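Local atomic coordinates of gluconate kinase (Lactobacillus acidophilus, PDB entry 3LL3), a protein that binds ATP and d-xylulose and, as a member of the FGGY carbohydrate kinase family, probably transfers a phosphate from ATP to a sugar or sugar acid such as gluconate. Residues 302-305 with 306-309; 368-371 with 372-376; 316-319 with 320-324. All coordinates share one frame; numbering follows the deposited sequence.

In the fold
The three contacts are short pieces, about two turns each, of three helices packed together beside the adenine end of ATP, all in the C-terminal FGGY region. Contact 1 (302-309) and contact 3 (316-324) lie on consecutive helices and both touch the nucleotide; their centres are about 11 Å apart, and F303 CE2 comes within 3.5 Å of F320 CD1 in an edge-to-face ring pair. Contact 2 (368-376) backs both, its centre about 10 Å from contact 1 and 12 Å from contact 3. A306 CB meets V372 CG1 at 3.7 Å, and I373 CD1 meets F320 CE1 at 3.6 Å. The I373 side chain is about 7 Å from ATP, as a second layer.

Contact 1: residues 302-305 with 306-309; sequences VFNW and ARQT. With ATP (adenosine-5'-triphosphate), chain C.
W305 and T309 meet one turn apart on helix 300-311, part of the C-terminal FGGY domain of the actin-like ATPase clan. T309 sits over one face of the indole: its CB is 4.1 Å from the centroid of the five-membered ring, a CH-pi contact, while CG2 reaches CZ2 of W305 at 3.8 Å. OG1 of T309 lies beside its own backbone N (chi1 -63°), which turns it back to the preceding turn, where it donates to W305 O at 2.9 Å. The backbone N of T309 donates to the same carbonyl, so W305 O is held by two donors from one residue. The indole N-H has a partner elsewhere: NE1 bonds to the carbonyl O of H363 of the second subunit, which places this turn at the dimer interface. A306 fits against the other part of the indole, its CB 3.8 Å from W305 CE3, and its N donates to V302 O at 2.9 Å; that same carbonyl oxygen lies in plane at the indole edge. N304 O accepts from Q308 N, two residues on from the V302-A306 bond. On the nucleotide side, N304 CB packs 3.5 Å from O2' of the ATP ribose. F303 offers a ring face to the adenine: N3 of ATP stands over it, offset toward the rim, 3.8 Å from F303 CD1.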
ATOM      1  N   VAL A 302     -14.970  -0.504  -5.180  1.00 24.37           N
ATOM      2  CA  VAL A 302     -13.576  -0.145  -5.002  1.00 23.01           C
ATOM      3  C   VAL A 302     -13.032   0.557  -6.256  1.00 26.02           C
ATOM      4  O   VAL A 302     -12.246   1.499  -6.162  1.00 24.81           O
ATOM      5  CB  VAL A 302     -12.715  -1.380  -4.624  1.00 24.87           C
ATOM      6  CG1 VAL A 302     -11.228  -1.029  -4.672  1.00 21.96           C
ATOM      7  CG2 VAL A 302     -13.102  -1.884  -3.217  1.00 24.42           C
ATOM      8  N   PHE A 303     -13.480   0.118  -7.425  1.00 24.34           N
ATOM      9  CA  PHE A 303     -13.191   0.844  -8.659  1.00 24.89           C
ATOM     10  C   PHE A 303     -13.694   2.282  -8.553  1.00 26.82           C
ATOM     11  O   PHE A 303     -13.009   3.219  -8.927  1.00 27.21           O
ATOM     12  CB  PHE A 303     -13.856   0.153  -9.847  1.00 23.72           C
ATOM     13  CG  PHE A 303     -13.694   0.889 -11.145  1.00 24.46           C
ATOM     14  CD1 PHE A 303     -14.641   1.808 -11.557  1.00 25.82           C
ATOM     15  CD2 PHE A 303     -12.570   0.684 -11.941  1.00 25.62           C
ATOM     16  CE1 PHE A 303     -14.501   2.495 -12.756  1.00 28.05           C
ATOM     17  CE2 PHE A 303     -12.424   1.359 -13.142  1.00 25.71           C
ATOM     18  CZ  PHE A 303     -13.392   2.276 -13.548  1.00 27.04           C
ATOM     19  N   ASN A 304     -14.903   2.438  -8.035  1.00 26.74           N
ATOM     20  CA  ASN A 304     -15.458   3.749  -7.788  1.00 28.81           C
ATOM     21  C   ASN A 304     -14.611   4.566  -6.816  1.00 29.87           C
ATOM     22  O   ASN A 304     -14.322   5.720  -7.086  1.00 29.71           O
ATOM     23  CB  ASN A 304     -16.871   3.630  -7.243  1.00 29.32           C
ATOM     24  CG  ASN A 304     -17.590   4.959  -7.202  1.00 36.12           C
ATOM     25  OD1 ASN A 304     -17.977   5.440  -6.126  1.00 41.26           O
ATOM     26  ND2 ASN A 304     -17.777   5.561  -8.370  1.00 35.14           N
ATOM     27  N   TRP A 305     -14.229   3.975  -5.682  1.00 28.85           N
ATOM     28  CA  TRP A 305     -13.353   4.672  -4.735  1.00 28.15           C
ATOM     29  C   TRP A 305     -12.063   5.151  -5.406  1.00 29.29           C
ATOM     30  O   TRP A 305     -11.655   6.296  -5.220  1.00 29.92           O
ATOM     31  CB  TRP A 305     -13.019   3.805  -3.514  1.00 27.69           C
ATOM     32  CG  TRP A 305     -11.898   4.378  -2.691  1.00 29.79           C
ATOM     33  CD1 TRP A 305     -12.004   5.273  -1.656  1.00 31.41           C
ATOM     34  CD2 TRP A 305     -10.494   4.104  -2.837  1.00 27.95           C
ATOM     35  NE1 TRP A 305     -10.753   5.560  -1.145  1.00 29.86           N
ATOM     36  CE2 TRP A 305      -9.812   4.861  -1.855  1.00 29.07           C
ATOM     37  CE3 TRP A 305      -9.749   3.284  -3.696  1.00 26.49           C
ATOM     38  CZ2 TRP A 305      -8.421   4.828  -1.715  1.00 26.64           C
ATOM     39  CZ3 TRP A 305      -8.363   3.255  -3.556  1.00 27.28           C
ATOM     40  CH2 TRP A 305      -7.713   4.026  -2.571  1.00 28.19           C
ATOM     41  N   ALA A 306     -11.422   4.273  -6.174  1.00 27.25           N
ATOM     42  CA  ALA A 306     -10.166   4.618  -6.843  1.00 29.83           C
ATOM     43  C   ALA A 306     -10.342   5.726  -7.873  1.00 32.19           C
ATOM     44  O   ALA A 306      -9.462   6.571  -8.033  1.00 31.99           O
ATOM     45  CB  ALA A 306      -9.536   3.394  -7.491  1.00 29.39           C
ATOM     46  N   ARG A 307     -11.482   5.707  -8.561  1.00 32.29           N
ATOM     47  CA  ARG A 307     -11.791   6.673  -9.609  1.00 34.78           C
ATOM     48  C   ARG A 307     -11.894   8.075  -9.024  1.00 36.00           C
ATOM     49  O   ARG A 307     -11.396   9.036  -9.616  1.00 38.43           O
ATOM     50  CB  ARG A 307     -13.101   6.295 -10.322  1.00 32.05           C
ATOM     51  CG  ARG A 307     -13.572   7.315 -11.339  1.00 36.05           C
ATOM     52  CD  ARG A 307     -14.866   6.890 -12.027  1.00 36.40           C
ATOM     53  NE  ARG A 307     -16.007   6.923 -11.116  1.00 39.70           N
ATOM     54  CZ  ARG A 307     -16.435   8.018 -10.487  1.00 44.04           C
ATOM     55  NH1 ARG A 307     -15.818   9.180 -10.656  1.00 46.32           N
ATOM     56  NH2 ARG A 307     -17.480   7.953  -9.673  1.00 45.17           N
ATOM     57  N   GLN A 308     -12.534   8.176  -7.861  1.00 33.19           N
ATOM     58  CA  GLN A 308     -12.713   9.449  -7.171  1.00 37.55           C
ATOM     59  C   GLN A 308     -11.491   9.894  -6.376  1.00 37.96           C
ATOM     60  O   GLN A 308     -11.301  11.086  -6.149  1.00 41.20           O
ATOM     61  CB  GLN A 308     -13.872   9.357  -6.183  1.00 41.23           C
ATOM     62  CG  GLN A 308     -15.257   9.241  -6.803  1.00 45.20           C
ATOM     63  CD  GLN A 308     -16.339   9.528  -5.784  1.00 53.35           C
ATOM     64  OE1 GLN A 308     -16.966   8.607  -5.240  1.00 50.56           O
ATOM     65  NE2 GLN A 308     -16.538  10.816  -5.485  1.00 59.66           N
ATOM     66  N   THR A 309     -10.686   8.939  -5.922  1.00 34.19           N
ATOM     67  CA  THR A 309      -9.593   9.236  -4.998  1.00 34.90           C
ATOM     68  C   THR A 309      -8.275   9.444  -5.731  1.00 35.67           C
ATOM     69  O   THR A 309      -7.552  10.393  -5.445  1.00 32.67           O
ATOM     70  CB  THR A 309      -9.443   8.131  -3.939  1.00 33.41           C
ATOM     71  OG1 THR A 309     -10.632   8.080  -3.155  1.00 33.71           O
ATOM     72  CG2 THR A 309      -8.260   8.391  -3.023  1.00 32.36           C
TER
HETATM   73  PG  ATP C1760     -27.783  -4.115  -9.833  1.00 65.57           P
HETATM   74  O1G ATP C1760     -27.852  -2.554 -10.401  1.00 56.62           O
HETATM   75  O2G ATP C1760     -28.183  -5.181 -11.042  1.00 54.67           O
HETATM   76  O3G ATP C1760     -28.675  -4.259  -8.684  1.00 63.04           O
HETATM   77  PB  ATP C1760     -25.165  -3.238  -9.068  1.00 44.19           P
HETATM   78  O1B ATP C1760     -23.800  -3.971  -8.515  1.00 40.99           O
HETATM   79  O2B ATP C1760     -25.684  -2.264  -8.117  1.00 45.61           O
HETATM   80  O3B ATP C1760     -26.244  -4.468  -9.350  1.00 51.75           O
HETATM   81  PA  ATP C1760     -23.844  -2.781 -11.671  1.00 34.09           P
HETATM   82  O1A ATP C1760     -23.748  -4.358 -12.108  1.00 31.64           O
HETATM   83  O2A ATP C1760     -24.194  -1.915 -12.789  1.00 38.60           O
HETATM   84  O3A ATP C1760     -24.944  -2.410 -10.489  1.00 41.16           O
HETATM   85  O5' ATP C1760     -22.340  -2.356 -11.159  1.00 33.57           O
HETATM   86  C5' ATP C1760     -22.176  -1.103 -10.539  1.00 33.08           C
HETATM   87  C4' ATP C1760     -20.709  -0.750 -10.569  1.00 31.19           C
HETATM   88  O4' ATP C1760     -20.067  -0.621 -11.828  1.00 31.75           O
HETATM   89  C3' ATP C1760     -20.126   0.356  -9.639  1.00 30.05           C
HETATM   90  O3' ATP C1760     -19.630  -0.104  -8.417  1.00 30.97           O
HETATM   91  C2' ATP C1760     -19.162   1.173 -10.574  1.00 30.08           C
HETATM   92  O2' ATP C1760     -18.039   1.676  -9.903  1.00 34.10           O
HETATM   93  C1' ATP C1760     -18.910   0.154 -11.663  1.00 33.56           C
HETATM   94  N9  ATP C1760     -18.677   0.737 -12.976  1.00 34.01           N
HETATM   95  C8  ATP C1760     -19.434   1.637 -13.633  1.00 34.49           C
HETATM   96  N7  ATP C1760     -18.853   1.792 -14.923  1.00 33.98           N
HETATM   97  C5  ATP C1760     -17.733   0.933 -15.006  1.00 31.51           C
HETATM   98  C6  ATP C1760     -16.805   0.670 -16.040  1.00 31.96           C
HETATM   99  N6  ATP C1760     -16.958   1.341 -17.325  1.00 31.99           N
HETATM  100  N1  ATP C1760     -15.823  -0.218 -15.853  1.00 29.13           N
HETATM  101  C2  ATP C1760     -15.690  -0.886 -14.657  1.00 28.71           C
HETATM  102  N3  ATP C1760     -16.602  -0.621 -13.650  1.00 28.43           N
HETATM  103  C4  ATP C1760     -17.605   0.282 -13.840  1.00 30.21           C

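Contact 2: residues 368-371 with 372-376; sequences MARA and VIEGI
The guanidinium of R370 meets the carboxylate of E374 edge-on: OE2 of E374 lies close to the guanidinium plane, and the two flat groups are turned 67° against each other. NH1 of R370 donates to OE2 at 3.3 Å, a long but fairly straight bond (164°) that is part of a salt bridge and uses the anti side of the carboxylate oxygen. The bend at the third torsion of the arginine (chi3 -99°) turns the guanidinium so that NH1 faces OE2, and the carboxylate lies alongside the aliphatic part of R370. Both charges are buried. OE2 also accepts from Y471 OH and from G330 N, and OE1 bonds to S331 OG, so the carboxylate joins the helix to a loop and to helix 465-485. R370 has weak bonds of its own, NE to A324 O and NH1 to Y471 OH. With an alanine here in place of E374, the buried R370 would probably lose its opposite charge, and Y471 OH, G330 N and S331 OG their bonding partner. In the backbone, E374 N donates to R370 O at 2.8 Å. One residue on, G375 N donates to A371 O, also at 2.8 Å; glycine has no side chain to crowd that oxygen. M368, a selenomethionine, packs on T309 of the second subunit. I373 packs on F408 and L412 of helix 407-417. The arrangement is an intrahelical i to i+4 arginine-glutamate salt bridge, set in the buried part of helix 365-388 at 368-376, in the C-terminal FGGY domain.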
HETATM    1  N   MSE A 368      -0.820   2.895 -10.760  1.00 24.53           N
HETATM    2  CA  MSE A 368      -1.707   2.762  -9.605  1.00 25.96           C
HETATM    3  C   MSE A 368      -3.120   2.454 -10.032  1.00 25.16           C
HETATM    4  O   MSE A 368      -3.765   1.617  -9.419  1.00 23.04           O
HETATM    5  CB  MSE A 368      -1.675   3.987  -8.706  1.00 24.17           C
HETATM    6  CG  MSE A 368      -0.255   4.197  -8.136  1.00 30.75           C
HETATM    7 SE   MSE A 368      -0.187   5.631  -6.840  1.00 45.16          SE
HETATM    8  CE  MSE A 368      -1.044   4.733  -5.306  1.00 25.40           C
ATOM      9  N   ALA A 369      -3.579   3.120 -11.095  1.00 26.01           N
ATOM     10  CA  ALA A 369      -4.915   2.894 -11.637  1.00 27.26           C
ATOM     11  C   ALA A 369      -5.064   1.447 -12.054  1.00 25.34           C
ATOM     12  O   ALA A 369      -6.043   0.793 -11.713  1.00 25.93           O
ATOM     13  CB  ALA A 369      -5.187   3.815 -12.839  1.00 29.37           C
ATOM     14  N   ARG A 370      -4.084   0.947 -12.799  1.00 25.53           N
ATOM     15  CA  ARG A 370      -4.175  -0.407 -13.300  1.00 25.51           C
ATOM     16  C   ARG A 370      -4.046  -1.438 -12.185  1.00 23.64           C
ATOM     17  O   ARG A 370      -4.699  -2.473 -12.225  1.00 22.26           O
ATOM     18  CB  ARG A 370      -3.160  -0.692 -14.415  1.00 22.74           C
ATOM     19  CG  ARG A 370      -3.508  -1.990 -15.100  1.00 26.34           C
ATOM     20  CD  ARG A 370      -2.377  -2.649 -15.829  1.00 26.07           C
ATOM     21  NE  ARG A 370      -2.444  -2.363 -17.235  1.00 33.03           N
ATOM     22  CZ  ARG A 370      -2.740  -3.240 -18.188  1.00 31.94           C
ATOM     23  NH1 ARG A 370      -2.982  -4.513 -17.921  1.00 30.49           N
ATOM     24  NH2 ARG A 370      -2.766  -2.823 -19.425  1.00 28.32           N
ATOM     25  N   ALA A 371      -3.191  -1.164 -11.205  1.00 23.59           N
ATOM     26  CA  ALA A 371      -3.028  -2.071 -10.077  1.00 22.84           C
ATOM     27  C   ALA A 371      -4.347  -2.261  -9.353  1.00 22.20           C
ATOM     28  O   ALA A 371      -4.617  -3.348  -8.854  1.00 22.03           O
ATOM     29  CB  ALA A 371      -1.948  -1.565  -9.089  1.00 22.32           C
ATOM     30  N   VAL A 372      -5.154  -1.204  -9.274  1.00 20.32           N
ATOM     31  CA  VAL A 372      -6.453  -1.305  -8.612  1.00 20.47           C
ATOM     32  C   VAL A 372      -7.325  -2.313  -9.364  1.00 22.77           C
ATOM     33  O   VAL A 372      -7.894  -3.232  -8.768  1.00 19.67           O
ATOM     34  CB  VAL A 372      -7.186   0.053  -8.543  1.00 22.37           C
ATOM     35  CG1 VAL A 372      -8.657  -0.153  -8.156  1.00 22.07           C
ATOM     36  CG2 VAL A 372      -6.476   1.022  -7.568  1.00 20.68           C
ATOM     37  N   ILE A 373      -7.394  -2.155 -10.686  1.00 21.71           N
ATOM     38  CA  ILE A 373      -8.226  -3.036 -11.504  1.00 21.74           C
ATOM     39  C   ILE A 373      -7.718  -4.464 -11.426  1.00 20.76           C
ATOM     40  O   ILE A 373      -8.503  -5.400 -11.275  1.00 22.30           O
ATOM     41  CB  ILE A 373      -8.276  -2.581 -12.978  1.00 20.85           C
ATOM     42  CG1 ILE A 373      -9.029  -1.259 -13.080  1.00 21.63           C
ATOM     43  CG2 ILE A 373      -9.013  -3.626 -13.822  1.00 22.79           C
ATOM     44  CD1 ILE A 373      -8.743  -0.472 -14.359  1.00 26.98           C
ATOM     45  N   GLU A 374      -6.407  -4.634 -11.544  1.00 20.34           N
ATOM     46  CA  GLU A 374      -5.811  -5.952 -11.431  1.00 21.49           C
ATOM     47  C   GLU A 374      -6.017  -6.596 -10.053  1.00 22.59           C
ATOM     48  O   GLU A 374      -6.248  -7.810  -9.971  1.00 19.71           O
ATOM     49  CB  GLU A 374      -4.329  -5.917 -11.777  1.00 23.49           C
ATOM     50  CG  GLU A 374      -4.063  -5.695 -13.275  1.00 25.70           C
ATOM     51  CD  GLU A 374      -2.606  -5.425 -13.602  1.00 26.86           C
ATOM     52  OE1 GLU A 374      -1.788  -5.252 -12.661  1.00 25.64           O
ATOM     53  OE2 GLU A 374      -2.280  -5.372 -14.817  1.00 26.66           O
ATOM     54  N   GLY A 375      -5.917  -5.790  -8.992  1.00 19.66           N
ATOM     55  CA  GLY A 375      -6.117  -6.280  -7.640  1.00 20.42           C
ATOM     56  C   GLY A 375      -7.550  -6.745  -7.424  1.00 21.26           C
ATOM     57  O   GLY A 375      -7.796  -7.798  -6.814  1.00 21.33           O
ATOM     58  N   ILE A 376      -8.502  -5.950  -7.911  1.00 20.87           N
ATOM     59  CA  ILE A 376      -9.906  -6.307  -7.808  1.00 21.74           C
ATOM     60  C   ILE A 376     -10.115  -7.694  -8.431  1.00 22.23           C
ATOM     61  O   ILE A 376     -10.700  -8.575  -7.818  1.00 21.67           O
ATOM     62  CB  ILE A 376     -10.804  -5.255  -8.479  1.00 23.27           C
ATOM     63  CG1 ILE A 376     -10.948  -4.032  -7.573  1.00 22.86           C
ATOM     64  CG2 ILE A 376     -12.200  -5.826  -8.757  1.00 22.00           C
ATOM     65  CD1 ILE A 376     -11.502  -2.819  -8.265  1.00 21.38           C
TER

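Contact 3: residues 316-319 with 320-324; sequences TPQD and FLDVA. With ATP (adenosine-5'-triphosphate), chain C.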
ATOM      1  N   THR A 316     -14.430  10.117 -15.400  1.00 35.75           N
ATOM      2  CA  THR A 316     -15.410   9.083 -15.772  1.00 36.55           C
ATOM      3  C   THR A 316     -14.784   7.694 -15.640  1.00 34.88           C
ATOM      4  O   THR A 316     -13.567   7.572 -15.613  1.00 32.88           O
ATOM      5  CB  THR A 316     -15.936   9.255 -17.233  1.00 35.55           C
ATOM      6  OG1 THR A 316     -14.859   9.075 -18.162  1.00 34.91           O
ATOM      7  CG2 THR A 316     -16.556  10.626 -17.433  1.00 39.37           C
ATOM      8  N   PRO A 317     -15.614   6.644 -15.528  1.00 35.97           N
ATOM      9  CA  PRO A 317     -15.061   5.287 -15.541  1.00 30.87           C
ATOM     10  C   PRO A 317     -14.200   5.054 -16.775  1.00 32.24           C
ATOM     11  O   PRO A 317     -13.109   4.480 -16.679  1.00 31.70           O
ATOM     12  CB  PRO A 317     -16.316   4.418 -15.598  1.00 31.60           C
ATOM     13  CG  PRO A 317     -17.320   5.199 -14.811  1.00 35.49           C
ATOM     14  CD  PRO A 317     -17.027   6.657 -15.102  1.00 34.83           C
ATOM     15  N   GLN A 318     -14.685   5.500 -17.933  1.00 33.42           N
ATOM     16  CA  GLN A 318     -13.924   5.367 -19.172  1.00 33.45           C
ATOM     17  C   GLN A 318     -12.568   6.081 -19.118  1.00 31.44           C
ATOM     18  O   GLN A 318     -11.564   5.544 -19.575  1.00 31.20           O
ATOM     19  CB  GLN A 318     -14.735   5.866 -20.370  1.00 34.68           C
ATOM     20  CG  GLN A 318     -14.133   5.449 -21.693  1.00 36.68           C
ATOM     21  CD  GLN A 318     -13.882   3.966 -21.747  1.00 37.50           C
ATOM     22  OE1 GLN A 318     -14.762   3.167 -21.430  1.00 40.17           O
ATOM     23  NE2 GLN A 318     -12.672   3.581 -22.136  1.00 37.52           N
ATOM     24  N   ASP A 319     -12.540   7.289 -18.565  1.00 32.09           N
ATOM     25  CA  ASP A 319     -11.276   8.018 -18.413  1.00 32.25           C
ATOM     26  C   ASP A 319     -10.298   7.169 -17.589  1.00 32.50           C
ATOM     27  O   ASP A 319      -9.120   7.044 -17.925  1.00 31.22           O
ATOM     28  CB  ASP A 319     -11.484   9.371 -17.703  1.00 34.20           C
ATOM     29  CG  ASP A 319     -12.253  10.388 -18.543  1.00 37.34           C
ATOM     30  OD1 ASP A 319     -12.262  10.269 -19.782  1.00 37.97           O
ATOM     31  OD2 ASP A 319     -12.847  11.320 -17.952  1.00 40.35           O
ATOM     32  N   PHE A 320     -10.800   6.599 -16.493  1.00 30.93           N
ATOM     33  CA  PHE A 320      -9.974   5.784 -15.610  1.00 29.49           C
ATOM     34  C   PHE A 320      -9.417   4.593 -16.365  1.00 28.00           C
ATOM     35  O   PHE A 320      -8.221   4.322 -16.314  1.00 28.85           O
ATOM     36  CB  PHE A 320     -10.821   5.300 -14.429  1.00 31.06           C
ATOM     37  CG  PHE A 320     -10.040   4.610 -13.344  1.00 28.98           C
ATOM     38  CD1 PHE A 320      -9.600   3.314 -13.505  1.00 29.42           C
ATOM     39  CD2 PHE A 320      -9.783   5.245 -12.152  1.00 33.67           C
ATOM     40  CE1 PHE A 320      -8.908   2.663 -12.504  1.00 27.76           C
ATOM     41  CE2 PHE A 320      -9.078   4.594 -11.133  1.00 32.03           C
ATOM     42  CZ  PHE A 320      -8.645   3.302 -11.319  1.00 28.43           C
ATOM     43  N   LEU A 321     -10.296   3.868 -17.054  1.00 29.44           N
ATOM     44  CA  LEU A 321      -9.888   2.719 -17.841  1.00 27.40           C
ATOM     45  C   LEU A 321      -8.846   3.121 -18.881  1.00 28.36           C
ATOM     46  O   LEU A 321      -7.854   2.426 -19.081  1.00 26.72           O
ATOM     47  CB  LEU A 321     -11.107   2.117 -18.537  1.00 29.42           C
ATOM     48  CG  LEU A 321     -12.126   1.520 -17.573  1.00 28.44           C
ATOM     49  CD1 LEU A 321     -13.358   1.067 -18.331  1.00 31.76           C
ATOM     50  CD2 LEU A 321     -11.495   0.363 -16.807  1.00 25.95           C
ATOM     51  N   ASP A 322      -9.085   4.242 -19.549  1.00 31.26           N
ATOM     52  CA  ASP A 322      -8.140   4.732 -20.556  1.00 33.72           C
ATOM     53  C   ASP A 322      -6.756   4.917 -19.928  1.00 31.60           C
ATOM     54  O   ASP A 322      -5.747   4.452 -20.466  1.00 32.64           O
ATOM     55  CB  ASP A 322      -8.623   6.045 -21.187  1.00 33.02           C
ATOM     56  CG  ASP A 322      -9.797   5.849 -22.139  1.00 39.38           C
ATOM     57  OD1 ASP A 322     -10.014   4.705 -22.614  1.00 36.63           O
ATOM     58  OD2 ASP A 322     -10.500   6.850 -22.410  1.00 40.62           O
ATOM     59  N   VAL A 323      -6.704   5.577 -18.778  1.00 31.04           N
ATOM     60  CA  VAL A 323      -5.405   5.814 -18.134  1.00 29.64           C
ATOM     61  C   VAL A 323      -4.749   4.513 -17.691  1.00 30.41           C
ATOM     62  O   VAL A 323      -3.550   4.299 -17.913  1.00 28.69           O
ATOM     63  CB  VAL A 323      -5.533   6.757 -16.944  1.00 32.07           C
ATOM     64  CG1 VAL A 323      -4.182   6.934 -16.271  1.00 31.90           C
ATOM     65  CG2 VAL A 323      -6.094   8.102 -17.401  1.00 33.06           C
ATOM     66  N   ALA A 324      -5.538   3.641 -17.062  1.00 31.36           N
ATOM     67  CA  ALA A 324      -5.031   2.353 -16.585  1.00 29.89           C
ATOM     68  C   ALA A 324      -4.385   1.563 -17.718  1.00 27.58           C
ATOM     69  O   ALA A 324      -3.343   0.933 -17.541  1.00 27.40           O
ATOM     70  CB  ALA A 324      -6.150   1.539 -15.939  1.00 25.85           C
TER
HETATM   71  PG  ATP C1760     -27.783  -4.115  -9.833  1.00 65.57           P
HETATM   72  O1G ATP C1760     -27.852  -2.554 -10.401  1.00 56.62           O
HETATM   73  O2G ATP C1760     -28.183  -5.181 -11.042  1.00 54.67           O
HETATM   74  O3G ATP C1760     -28.675  -4.259  -8.684  1.00 63.04           O
HETATM   75  PB  ATP C1760     -25.165  -3.238  -9.068  1.00 44.19           P
HETATM   76  O1B ATP C1760     -23.800  -3.971  -8.515  1.00 40.99           O
HETATM   77  O2B ATP C1760     -25.684  -2.264  -8.117  1.00 45.61           O
HETATM   78  O3B ATP C1760     -26.244  -4.468  -9.350  1.00 51.75           O
HETATM   79  PA  ATP C1760     -23.844  -2.781 -11.671  1.00 34.09           P
HETATM   80  O1A ATP C1760     -23.748  -4.358 -12.108  1.00 31.64           O
HETATM   81  O2A ATP C1760     -24.194  -1.915 -12.789  1.00 38.60           O
HETATM   82  O3A ATP C1760     -24.944  -2.410 -10.489  1.00 41.16           O
HETATM   83  O5' ATP C1760     -22.340  -2.356 -11.159  1.00 33.57           O
HETATM   84  C5' ATP C1760     -22.176  -1.103 -10.539  1.00 33.08           C
HETATM   85  C4' ATP C1760     -20.709  -0.750 -10.569  1.00 31.19           C
HETATM   86  O4' ATP C1760     -20.067  -0.621 -11.828  1.00 31.75           O
HETATM   87  C3' ATP C1760     -20.126   0.356  -9.639  1.00 30.05           C
HETATM   88  O3' ATP C1760     -19.630  -0.104  -8.417  1.00 30.97           O
HETATM   89  C2' ATP C1760     -19.162   1.173 -10.574  1.00 30.08           C
HETATM   90  O2' ATP C1760     -18.039   1.676  -9.903  1.00 34.10           O
HETATM   91  C1' ATP C1760     -18.910   0.154 -11.663  1.00 33.56           C
HETATM   92  N9  ATP C1760     -18.677   0.737 -12.976  1.00 34.01           N
HETATM   93  C8  ATP C1760     -19.434   1.637 -13.633  1.00 34.49           C
HETATM   94  N7  ATP C1760     -18.853   1.792 -14.923  1.00 33.98           N
HETATM   95  C5  ATP C1760     -17.733   0.933 -15.006  1.00 31.51           C
HETATM   96  C6  ATP C1760     -16.805   0.670 -16.040  1.00 31.96           C
HETATM   97  N6  ATP C1760     -16.958   1.341 -17.325  1.00 31.99           N
HETATM   98  N1  ATP C1760     -15.823  -0.218 -15.853  1.00 29.13           N
HETATM   99  C2  ATP C1760     -15.690  -0.886 -14.657  1.00 28.71           C
HETATM  100  N3  ATP C1760     -16.602  -0.621 -13.650  1.00 28.43           N
HETATM  101  C4  ATP C1760     -17.605   0.282 -13.840  1.00 30.21           C
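P317 and L321, one turn apart, present their aliphatic side chains to the adenine of ATP. CB of P317 lies 3.6 Å from the amino nitrogen N6 and its CG 3.7 Å from N7, while CD1 of L321 reaches N1 of ATP at 3.7 Å. These are van der Waals contacts, P317 from above the plane of the base at its N6/N7 rim and L321 by its N1/N6 edge. The two residues are tied together directly: L321 N donates to P317 O at 2.9 Å, almost straight (170°), and the L321 side chain starts beside its own backbone N, leaving CG close against that carbonyl oxygen. L321 also packs on F408 and V409 of helix 407-417, and P317 on F303 and R307. Farther from the nucleotide, on the outer side of the helix, Q318 bends at its second torsion (chi2 52°), which lets NE2 donate to D322 OD1 at 2.9 Å. OD1 lies close to the amide plane of Q318, whereas NE2 meets the carboxylate from above its plane, the two groups 57° apart. At the start of the helix T316 and D319 exchange bonds: D319 N donates to T316 OG1 at 3.0 Å and T316 N to D319 OD2 at 3.2 Å. This reciprocal pair is a capping box, T316 being the N-cap of helix 317-325, at the start of the helix whose P317 and L321 line the adenine pocket of this FGGY-family kinase.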